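Local atomic coordinates of universal stress protein (Pseudomonas aeruginosa UCBPP-PA14, PDB entry 7MQ5), a protein that is of unknown function but, as a member of the universal stress protein family, probably takes part in the bacterial response to stress. Residues Val42-Lys45 / Arg46-His49; Asn145-Gly148 / Glu149-Ser152; Arg205-Gln208 / Ala209-Phe213; Gly212-Asp215 / Glu216-His219; Ala260-Val263 / Leu264-Glu268. All coordinates share one frame; numbering follows the deposited sequence.

Interaction 1 (Val42-Lys45 / Arg46-His49)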
# COMPACT_ATOMS: atom_id res chain seq x y z
N VAL A 42 16.82 7.28 7.80
CA VAL A 42 16.60 7.29 9.28
C VAL A 42 16.11 8.70 9.63
O VAL A 42 16.81 9.66 9.29
CB VAL A 42 17.85 6.90 10.08
CG1 VAL A 42 17.60 7.10 11.57
CG2 VAL A 42 18.27 5.47 9.79
N CYS A 43 14.97 8.79 10.29
CA CYS A 43 14.38 10.09 10.69
C CYS A 43 14.72 10.35 12.16
O CYS A 43 14.02 9.84 13.04
CB CYS A 43 12.87 10.08 10.49
SG CYS A 43 12.38 9.74 8.79
N GLU A 44 15.79 11.11 12.39
CA GLU A 44 16.23 11.41 13.77
C GLU A 44 17.24 12.55 13.72
O GLU A 44 18.00 12.64 12.74
CB GLU A 44 16.90 10.19 14.40
CG GLU A 44 17.32 10.42 15.84
CD GLU A 44 17.98 9.24 16.54
OE1 GLU A 44 17.61 8.08 16.22
OE2 GLU A 44 18.84 9.48 17.41
N LYS A 45 17.25 13.37 14.77
CA LYS A 45 18.22 14.48 14.87
C LYS A 45 19.41 14.10 15.76
O LYS A 45 20.55 14.40 15.38
CB LYS A 45 17.54 15.71 15.46
CG LYS A 45 18.42 16.95 15.58
CD LYS A 45 17.72 18.16 16.16
CE LYS A 45 17.38 18.01 17.63
NZ LYS A 45 16.76 19.24 18.18
N ARG A 46 19.16 13.43 16.89
CA ARG A 46 20.23 13.35 17.93
C ARG A 46 21.42 12.45 17.57
O ARG A 46 22.56 12.97 17.52
CB ARG A 46 19.64 12.90 19.26
CG ARG A 46 20.70 12.76 20.36
CD ARG A 46 20.11 12.48 21.72
NE ARG A 46 19.41 11.22 21.78
CZ ARG A 46 19.90 10.08 22.25
NH1 ARG A 46 21.12 10.01 22.73
NH2 ARG A 46 19.14 8.99 22.24
N ARG A 47 21.20 11.15 17.44
CA ARG A 47 22.37 10.25 17.28
C ARG A 47 22.90 10.28 15.84
O ARG A 47 22.11 10.43 14.91
CB ARG A 47 22.00 8.83 17.70
CG ARG A 47 21.66 8.72 19.18
CD ARG A 47 21.06 7.38 19.52
NE ARG A 47 19.80 7.19 18.82
CZ ARG A 47 19.03 6.11 18.90
NH1 ARG A 47 17.90 6.04 18.22
NH2 ARG A 47 19.41 5.09 19.65
N ASP A 48 24.21 10.13 15.69
CA ASP A 48 24.87 10.08 14.36
C ASP A 48 24.81 8.63 13.87
O ASP A 48 25.58 7.80 14.36
CB ASP A 48 26.31 10.61 14.43
CG ASP A 48 27.02 10.67 13.09
OD1 ASP A 48 26.50 10.09 12.14
OD2 ASP A 48 28.09 11.32 13.02
N HIS A 49 23.89 8.34 12.94
CA HIS A 49 23.74 6.96 12.42
C HIS A 49 24.55 6.76 11.13
O HIS A 49 24.37 5.71 10.50
CB HIS A 49 22.26 6.64 12.18
CG HIS A 49 21.44 6.63 13.42
ND1 HIS A 49 21.62 5.68 14.40
CD2 HIS A 49 20.42 7.42 13.81
CE1 HIS A 49 20.75 5.90 15.36
NE2 HIS A 49 19.98 6.95 15.02
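Four N-H groups converge on the single carboxylate of Glu-44, two on each oxygen, and fold the loop after a strand back on itself. Arg-47 supplies three of them. Its guanidinium grips side-on, NE to Glu-44 OE2 at 2.9 Å and NH1 to Glu-44 OE1 at 2.9 Å, with the two flat groups only 25° from coplanar; NE takes the syn lone pair of OE2. This is a bidentate salt bridge. The backbone N of Arg-47 reaches the same OE2 at 2.9 Å, on the anti side but tilted out of the carboxylate plane, so one residue holds the carboxylate through both main chain and side chain. His-49 donates the fourth bond, NE2 to Glu-44 OE1 at 2.9 Å and nearly straight. The imidazole stands almost perpendicular to the carboxylate (83°) and comes from above its plane, while Arg-47 NH1 approaches OE1 from the opposite face. Glu-44 reaches this point as an extended chain, CG anti to the main-chain N (chi1 -178°), and with both oxygens engaged its carboxylate is fixed in rotation. Val-42 CG1 also touches the His-49 ring, 3.6 Å from its CD2, and His-49 CE1 sits over a face of the Arg-47 guanidinium. A second salt bridge, from NH1 to Asp-17, makes the arginine a bridge between two carboxylates. The turn joins strand 37-43 to helix 50-62, with His-49 as the N-cap residue; Gln-71, on the outermost strand 67-72, hydrogen-bonds Glu-44 O, Arg-47 O and His-49 N, and Pro-16 packs against Glu-44, Arg-47 and His-49.

Interaction 2 (Asn145-Gly148 / Glu149-Ser152)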
# COMPACT_ATOMS: atom_id res chain seq x y z
N ASN A 145 -18.91 -0.14 -9.83
CA ASN A 145 -18.71 1.25 -10.34
C ASN A 145 -17.62 1.24 -11.42
O ASN A 145 -16.48 0.85 -11.09
CB ASN A 145 -18.35 2.22 -9.21
CG ASN A 145 -18.30 3.67 -9.65
OD1 ASN A 145 -17.99 3.97 -10.80
ND2 ASN A 145 -18.58 4.58 -8.73
N ASN A 146 -17.97 1.66 -12.65
CA ASN A 146 -16.98 1.67 -13.77
C ASN A 146 -16.88 3.07 -14.39
O ASN A 146 -16.60 3.13 -15.61
CB ASN A 146 -17.30 0.61 -14.83
CG ASN A 146 -18.55 0.90 -15.64
OD1 ASN A 146 -19.43 1.64 -15.19
ND2 ASN A 146 -18.64 0.32 -16.82
N ASP A 147 -17.04 4.14 -13.61
CA ASP A 147 -16.84 5.51 -14.17
C ASP A 147 -15.33 5.67 -14.40
O ASP A 147 -14.57 4.82 -13.90
CB ASP A 147 -17.49 6.61 -13.33
CG ASP A 147 -16.83 6.94 -12.00
OD1 ASP A 147 -15.64 6.60 -11.83
OD2 ASP A 147 -17.51 7.55 -11.14
N GLY A 148 -14.92 6.69 -15.14
CA GLY A 148 -13.50 6.88 -15.49
C GLY A 148 -12.58 6.83 -14.28
O GLY A 148 -11.50 6.19 -14.36
N GLU A 149 -13.00 7.45 -13.18
CA GLU A 149 -12.16 7.53 -11.95
C GLU A 149 -12.02 6.15 -11.30
O GLU A 149 -10.89 5.79 -10.89
CB GLU A 149 -12.75 8.57 -11.00
CG GLU A 149 -12.89 9.93 -11.66
CD GLU A 149 -13.22 11.10 -10.76
OE1 GLU A 149 -13.18 10.94 -9.52
OE2 GLU A 149 -13.52 12.18 -11.31
N HIS A 150 -13.11 5.39 -11.20
CA HIS A 150 -13.01 4.04 -10.57
C HIS A 150 -12.29 3.09 -11.53
O HIS A 150 -11.50 2.26 -11.04
CB HIS A 150 -14.37 3.54 -10.08
CG HIS A 150 -14.86 4.25 -8.86
ND1 HIS A 150 -15.51 5.47 -8.94
CD2 HIS A 150 -14.77 3.95 -7.55
CE1 HIS A 150 -15.81 5.87 -7.72
NE2 HIS A 150 -15.37 4.95 -6.85
N ARG A 151 -12.52 3.20 -12.84
CA ARG A 151 -11.81 2.29 -13.78
C ARG A 151 -10.29 2.44 -13.62
O ARG A 151 -9.60 1.42 -13.53
CB ARG A 151 -12.20 2.55 -15.25
CG ARG A 151 -13.60 2.09 -15.62
CD ARG A 151 -13.80 1.99 -17.13
NE ARG A 151 -13.45 3.22 -17.84
CZ ARG A 151 -14.28 4.24 -18.10
NH1 ARG A 151 -15.54 4.21 -17.70
NH2 ARG A 151 -13.83 5.29 -18.76
N SER A 152 -9.81 3.68 -13.56
CA SER A 152 -8.37 3.98 -13.41
C SER A 152 -7.85 3.44 -12.08
O SER A 152 -6.81 2.76 -12.07
CB SER A 152 -8.12 5.46 -13.53
OG SER A 152 -6.77 5.77 -13.23
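The imidazole of His-150 carries the amide of Asn-145 on one face and a carboxylate oxygen of Asp-147 at its edge. Amide and ring are stacked, their planes 28° apart, with Asn-145 ND2 about 3.1 Å above the ring plane and displaced toward the rim; Asn-145 CB adds a CH-pi contact over the same ring. At the edge, His-150 ND1 donates to Asp-147 OD1 at 3.1 Å, within the ring plane but from above the plane of the carboxylate. The same OD1 takes the backbone N of His-150 at 2.9 Å, the N-cap bond that opens helix 148-167. Asp-147 can turn back to the helix because its CG lies between the main-chain N and carbonyl carbon (chi1 72°). An Asx turn precedes the cap: Asn-145 OD1 accepts from Asp-147 N at 3.0 Å. The Arg-151 guanidinium lays one face over Gly-148 CA and gives NH1 to Asn-146 O at 2.6 Å, a short but bent bond (136°). Outside, Glu-149 pairs with Arg-248. Two donors on one oxygen fix both the helix start and the imidazole's rotation, and the negative carboxylate would probably favour a proton on ND1.

Interaction 3 (Arg205-Gln208 / Ala209-Phe213); sequences RTFQ and AEYGF
Phe-207 packs closely against Tyr-211 and Phe-213, whereas Thr-206, Ala-209 and Glu-210 line the solvent side of the same helical turns. Tyr-211 CD2 lies over one face of the Phe-207 ring, toward its rim and 3.6 Å from Phe-207 CE1, the two rings oblique at 41°. Phe-213 meets the other end of that ring: its CD2 is 3.7 Å from Phe-207 CE2, but the near-parallel rings are slid so far apart that they barely overlap. Phe-207 reaches both because CG stands anti to its main-chain N (chi1 178°), throwing the ring forward along the helix. On the exposed side, contact is largely backbone, as in Glu-210 N to Thr-206 O at 2.9 Å. The helix ends in a Schellman motif, with Gly-212 at positive phi and Phe-213 N bonded to Gln-208 O at 3.1 Å. Gln-208 reaches along to the following loop, where NE2 is bonded to Asp-215 OD1, and its OE1 takes a weak bond from Arg-205 NH1. The aromatic cluster closes the C-terminal end of helix 193-211, where Tyr-211 and Phe-213 bear on helix 148-167 and Phe-213 also touches Leu-172 and Val-174 of strand 171-178.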
# COMPACT_ATOMS: atom_id res chain seq x y z
N ARG A 205 -19.41 -9.86 -14.54
CA ARG A 205 -18.92 -10.82 -15.57
C ARG A 205 -17.93 -10.12 -16.51
O ARG A 205 -16.94 -10.77 -16.89
CB ARG A 205 -20.09 -11.46 -16.32
CG ARG A 205 -20.94 -12.39 -15.47
CD ARG A 205 -20.15 -13.53 -14.85
NE ARG A 205 -21.00 -14.45 -14.10
CZ ARG A 205 -20.55 -15.48 -13.38
NH1 ARG A 205 -19.25 -15.74 -13.30
NH2 ARG A 205 -21.41 -16.25 -12.73
N THR A 206 -18.17 -8.86 -16.85
CA THR A 206 -17.23 -8.12 -17.73
C THR A 206 -15.88 -7.97 -17.02
O THR A 206 -14.83 -8.19 -17.66
CB THR A 206 -17.82 -6.77 -18.14
OG1 THR A 206 -18.96 -7.06 -18.93
CG2 THR A 206 -16.84 -5.91 -18.92
N PHE A 207 -15.92 -7.59 -15.74
CA PHE A 207 -14.68 -7.44 -14.94
C PHE A 207 -13.89 -8.75 -14.92
O PHE A 207 -12.67 -8.74 -15.12
CB PHE A 207 -15.04 -7.00 -13.52
CG PHE A 207 -13.86 -6.85 -12.60
CD1 PHE A 207 -13.20 -5.64 -12.49
CD2 PHE A 207 -13.42 -7.92 -11.84
CE1 PHE A 207 -12.12 -5.51 -11.62
CE2 PHE A 207 -12.34 -7.79 -10.98
CZ PHE A 207 -11.69 -6.58 -10.89
N GLN A 208 -14.59 -9.87 -14.76
CA GLN A 208 -13.94 -11.19 -14.67
C GLN A 208 -13.24 -11.55 -15.99
O GLN A 208 -12.13 -12.10 -15.93
CB GLN A 208 -14.99 -12.22 -14.26
CG GLN A 208 -14.41 -13.58 -13.95
CD GLN A 208 -15.42 -14.50 -13.31
OE1 GLN A 208 -16.61 -14.22 -13.27
NE2 GLN A 208 -14.94 -15.63 -12.82
N ALA A 209 -13.87 -11.26 -17.12
CA ALA A 209 -13.23 -11.54 -18.43
C ALA A 209 -12.08 -10.57 -18.68
O ALA A 209 -10.99 -11.01 -19.08
CB ALA A 209 -14.26 -11.46 -19.53
N GLU A 210 -12.31 -9.28 -18.43
CA GLU A 210 -11.27 -8.24 -18.69
C GLU A 210 -10.00 -8.59 -17.91
O GLU A 210 -8.89 -8.50 -18.48
CB GLU A 210 -11.78 -6.86 -18.27
CG GLU A 210 -10.77 -5.76 -18.50
CD GLU A 210 -11.31 -4.36 -18.29
OE1 GLU A 210 -12.50 -4.24 -17.93
OE2 GLU A 210 -10.56 -3.40 -18.50
N TYR A 211 -10.17 -8.99 -16.66
CA TYR A 211 -8.99 -9.22 -15.78
C TYR A 211 -8.63 -10.71 -15.63
O TYR A 211 -7.68 -11.01 -14.88
CB TYR A 211 -9.24 -8.52 -14.45
CG TYR A 211 -9.13 -7.02 -14.52
CD1 TYR A 211 -7.88 -6.42 -14.56
CD2 TYR A 211 -10.24 -6.19 -14.57
CE1 TYR A 211 -7.74 -5.05 -14.62
CE2 TYR A 211 -10.11 -4.82 -14.63
CZ TYR A 211 -8.85 -4.24 -14.66
OH TYR A 211 -8.69 -2.88 -14.72
N GLY A 212 -9.34 -11.60 -16.31
CA GLY A 212 -8.97 -13.03 -16.29
C GLY A 212 -8.96 -13.64 -14.90
O GLY A 212 -7.97 -14.33 -14.54
N PHE A 213 -10.03 -13.42 -14.13
CA PHE A 213 -10.13 -14.03 -12.78
C PHE A 213 -11.05 -15.24 -12.80
O PHE A 213 -12.10 -15.20 -13.45
CB PHE A 213 -10.63 -13.00 -11.77
CG PHE A 213 -9.62 -11.92 -11.48
CD1 PHE A 213 -8.37 -12.26 -10.98
CD2 PHE A 213 -9.93 -10.58 -11.63
CE1 PHE A 213 -7.43 -11.29 -10.69
CE2 PHE A 213 -8.99 -9.60 -11.32
CZ PHE A 213 -7.74 -9.96 -10.88

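Interaction 4 (Gly212-Asp215 / Glu216-His219); sequences GFSD and EQLH
Gln-217 OE1 is gripped from the main chain and from water: Ser-214 N donates to it at 2.9 Å in an almost straight bond (172°), in the amide plane and on a lone pair, and a water donates to it at 2.8 Å. The same water also donates to Gly-212 O at 2.9 Å, tying the side-chain amide to the glycine just after the preceding helix. Gln-217 doubles back along the loop with CG anti to its carbonyl carbon (chi1 -76°) and the chain then extended, which brings OE1 to Ser-214 N. On the way CG passes Ser-214 OG at 3.3 Å. That hydroxyl, placed between its own main-chain N and carbonyl carbon, takes a weak bond from Gln-217 N. OE1 also lies at the edge of the Phe-213 ring, 3.7 Å from CD1, with ring and amide planes 74° apart, while Gln-217 NE2 is bonded to Leu-172 O on the neighbouring strand. Ser-214 O accepts twice from the same face, from Gln-217 N and Leu-218 N, each at 3.2 Å and each bent. Leu-218 sets its CB against that of Phe-213 and packs on Cys-204 and Phe-207. Such a compact turn, closed by main-chain bonds and a returning glutamine, joins helix 193-211 to the edge strand 218-222, completing the beta-alpha-beta crossover 171-178, 193-211, 218-222 of the alpha/beta fold expected of the universal stress protein family.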
# COMPACT_ATOMS: atom_id res chain seq x y z
N GLY A 212 -9.34 -11.60 -16.31
CA GLY A 212 -8.97 -13.03 -16.29
C GLY A 212 -8.96 -13.64 -14.90
O GLY A 212 -7.97 -14.33 -14.54
N PHE A 213 -10.03 -13.42 -14.13
CA PHE A 213 -10.13 -14.03 -12.78
C PHE A 213 -11.05 -15.24 -12.80
O PHE A 213 -12.10 -15.20 -13.45
CB PHE A 213 -10.63 -13.00 -11.77
CG PHE A 213 -9.62 -11.92 -11.48
CD1 PHE A 213 -8.37 -12.26 -10.98
CD2 PHE A 213 -9.93 -10.58 -11.63
CE1 PHE A 213 -7.43 -11.29 -10.69
CE2 PHE A 213 -8.99 -9.60 -11.32
CZ PHE A 213 -7.74 -9.96 -10.88
N SER A 214 -10.65 -16.28 -12.07
CA SER A 214 -11.49 -17.49 -11.88
C SER A 214 -12.59 -17.15 -10.88
O SER A 214 -12.46 -16.15 -10.14
CB SER A 214 -10.68 -18.64 -11.35
OG SER A 214 -10.27 -18.38 -10.01
N ASP A 215 -13.62 -17.98 -10.81
CA ASP A 215 -14.68 -17.77 -9.79
C ASP A 215 -14.06 -17.86 -8.38
O ASP A 215 -14.48 -17.11 -7.50
CB ASP A 215 -15.79 -18.82 -9.91
CG ASP A 215 -16.60 -18.77 -11.20
OD1 ASP A 215 -16.54 -17.75 -11.91
OD2 ASP A 215 -17.28 -19.77 -11.48
N GLU A 216 -13.06 -18.74 -8.23
CA GLU A 216 -12.39 -19.04 -6.93
C GLU A 216 -11.51 -17.86 -6.47
O GLU A 216 -11.26 -17.77 -5.25
CB GLU A 216 -11.59 -20.34 -7.06
CG GLU A 216 -12.45 -21.59 -7.22
CD GLU A 216 -13.21 -21.78 -8.52
OE1 GLU A 216 -12.71 -21.36 -9.59
OE2 GLU A 216 -14.32 -22.38 -8.47
N GLN A 217 -11.05 -17.02 -7.39
CA GLN A 217 -10.23 -15.81 -7.10
C GLN A 217 -11.09 -14.59 -6.79
O GLN A 217 -10.59 -13.70 -6.09
CB GLN A 217 -9.38 -15.43 -8.31
CG GLN A 217 -8.18 -16.32 -8.53
CD GLN A 217 -7.46 -15.85 -9.76
OE1 GLN A 217 -7.98 -15.93 -10.87
NE2 GLN A 217 -6.25 -15.35 -9.56
N LEU A 218 -12.29 -14.51 -7.34
CA LEU A 218 -13.13 -13.29 -7.22
C LEU A 218 -14.20 -13.51 -6.15
O LEU A 218 -15.07 -14.37 -6.33
CB LEU A 218 -13.74 -12.99 -8.60
CG LEU A 218 -14.51 -11.68 -8.74
CD1 LEU A 218 -13.67 -10.48 -8.31
CD2 LEU A 218 -15.00 -11.49 -10.17
N HIS A 219 -14.10 -12.76 -5.06
CA HIS A 219 -15.06 -12.80 -3.92
C HIS A 219 -16.05 -11.65 -4.13
O HIS A 219 -15.65 -10.50 -3.94
CB HIS A 219 -14.31 -12.66 -2.59
CG HIS A 219 -13.33 -13.75 -2.33
ND1 HIS A 219 -13.55 -14.74 -1.40
CD2 HIS A 219 -12.11 -14.00 -2.87
CE1 HIS A 219 -12.51 -15.56 -1.38
NE2 HIS A 219 -11.63 -15.14 -2.28
O HOH W 1 -7.44 -16.94 -13.43

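Interaction 5 (Ala260-Val263 / Leu264-Glu268)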
# COMPACT_ATOMS: atom_id res chain seq x y z
N ALA A 260 -11.36 3.05 3.74
CA ALA A 260 -9.90 2.87 3.91
C ALA A 260 -9.50 3.16 5.36
O ALA A 260 -8.61 2.47 5.86
CB ALA A 260 -9.14 3.71 2.91
N GLU A 261 -10.14 4.13 6.02
CA GLU A 261 -9.78 4.43 7.44
C GLU A 261 -10.01 3.18 8.30
O GLU A 261 -9.09 2.75 9.03
CB GLU A 261 -10.63 5.58 7.98
CG GLU A 261 -10.21 6.94 7.45
CD GLU A 261 -11.05 8.09 7.98
OE1 GLU A 261 -12.09 7.82 8.61
OE2 GLU A 261 -10.65 9.25 7.76
N VAL A 262 -11.19 2.59 8.19
CA VAL A 262 -11.51 1.40 9.03
C VAL A 262 -10.61 0.22 8.64
O VAL A 262 -10.04 -0.42 9.53
CB VAL A 262 -13.00 1.04 8.92
CG1 VAL A 262 -13.30 -0.26 9.66
CG2 VAL A 262 -13.89 2.17 9.43
N VAL A 263 -10.48 -0.06 7.34
CA VAL A 263 -9.67 -1.23 6.90
C VAL A 263 -8.21 -1.08 7.36
O VAL A 263 -7.63 -2.06 7.86
CB VAL A 263 -9.82 -1.38 5.37
CG1 VAL A 263 -8.84 -2.37 4.78
CG2 VAL A 263 -11.25 -1.72 5.00
N LEU A 264 -7.62 0.10 7.21
CA LEU A 264 -6.19 0.27 7.58
C LEU A 264 -5.96 0.06 9.08
O LEU A 264 -4.86 -0.38 9.44
CB LEU A 264 -5.74 1.67 7.15
CG LEU A 264 -5.16 1.74 5.74
CD1 LEU A 264 -5.25 3.14 5.15
CD2 LEU A 264 -3.73 1.21 5.75
N ASP A 265 -6.96 0.35 9.90
CA ASP A 265 -6.86 0.20 11.37
C ASP A 265 -7.28 -1.21 11.82
O ASP A 265 -7.22 -1.46 13.03
CB ASP A 265 -7.73 1.24 12.10
CG ASP A 265 -7.04 2.56 12.41
OD1 ASP A 265 -5.82 2.69 12.15
OD2 ASP A 265 -7.74 3.46 12.91
N THR A 266 -7.66 -2.09 10.88
CA THR A 266 -8.20 -3.44 11.23
C THR A 266 -7.34 -4.55 10.61
O THR A 266 -7.17 -5.59 11.24
CB THR A 266 -9.65 -3.59 10.74
OG1 THR A 266 -10.42 -2.52 11.28
CG2 THR A 266 -10.28 -4.91 11.13
N LEU A 267 -6.85 -4.35 9.40
CA LEU A 267 -6.11 -5.44 8.72
C LEU A 267 -4.88 -5.85 9.51
O LEU A 267 -4.20 -4.97 10.11
CB LEU A 267 -5.69 -4.96 7.33
CG LEU A 267 -6.81 -4.85 6.29
CD1 LEU A 267 -6.29 -4.13 5.06
CD2 LEU A 267 -7.37 -6.21 5.91
N GLU A 268 -4.57 -7.14 9.44
CA GLU A 268 -3.34 -7.72 10.03
C GLU A 268 -2.32 -7.96 8.91
O GLU A 268 -1.16 -8.23 9.24
CB GLU A 268 -3.68 -8.99 10.80
CG GLU A 268 -4.60 -8.73 11.98
CD GLU A 268 -4.95 -9.92 12.87
OE1 GLU A 268 -5.01 -11.05 12.35
OE2 GLU A 268 -5.13 -9.70 14.08
O HOH W 2 -8.99 5.01 11.21
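Val-262 O and Val-263 O take bonds from Thr-266 and Leu-267 as helix 258-264 unwinds into the loop leading to strand 270-274, a helix-to-strand connection of the alpha/beta fold. Val-263 O accepts twice: Leu-267 N approaches nearly in line with the carbonyl at 2.9 Å, and Thr-266 N comes from well above the carbonyl plane at 3.0 Å. One turn earlier the regular helical bond from Leu-264 N to Ala-260 O, 2.9 Å, is still intact, but Asp-265 N makes only weak bonds, to Glu-261 O and Val-262 O, so the helical pattern slackens here. Side chains follow the same i to i+4 spacing. Val-263 and Leu-267 lie side by side, pointing the same way, and both bear on helix 225-236 through Ile-229 and Ala-233. Leu-264 turns to another side, folding its CB over Ala-260 O and packing on Ile-243, Trp-113 and Leu-116. Further out, a water donates to Asp-265 OD2 and more weakly to Glu-261 O, bridging the last turn, while Asp-265 OD1 accepts from Leu-108 N and Trp-113 NE1; those two donors probably set the orientation of the carboxylate. Lys-127 NZ hydrogen-bonds the carbonyls of Leu-264 and Leu-267. Thr-266 stands beside Val-262, its hydroxyl anti to its own carbonyl carbon (chi1 -55°), and from there OG1 donates to Val-262 O at 2.8 Å, 38° out of the carbonyl plane.

From the N terminus, interaction 1 closes the loop between strand 37-43 and helix 50-62, near one end of the ten-stranded sheet. Interaction 2 opens helix 148-167, and interactions 3 and 4 follow as one continuous run: interaction 3 ends helix 193-211, and interaction 4 carries the chain into the outermost strand 218-222, sharing Gly-212 and Phe-213 and joined again by Gln-208 to Asp-215. Interaction 5 later releases helix 258-264 toward strand 270-274. None crosses or encloses another; interactions 3 and 4 overlap at their shared residues and the rest follow in series. Interactions 1 and 4 lie on opposite sides of the chain's centre, centres about 47 Å apart, whereas interaction 2 approaches interaction 3 to about 5 Å between nearest atoms.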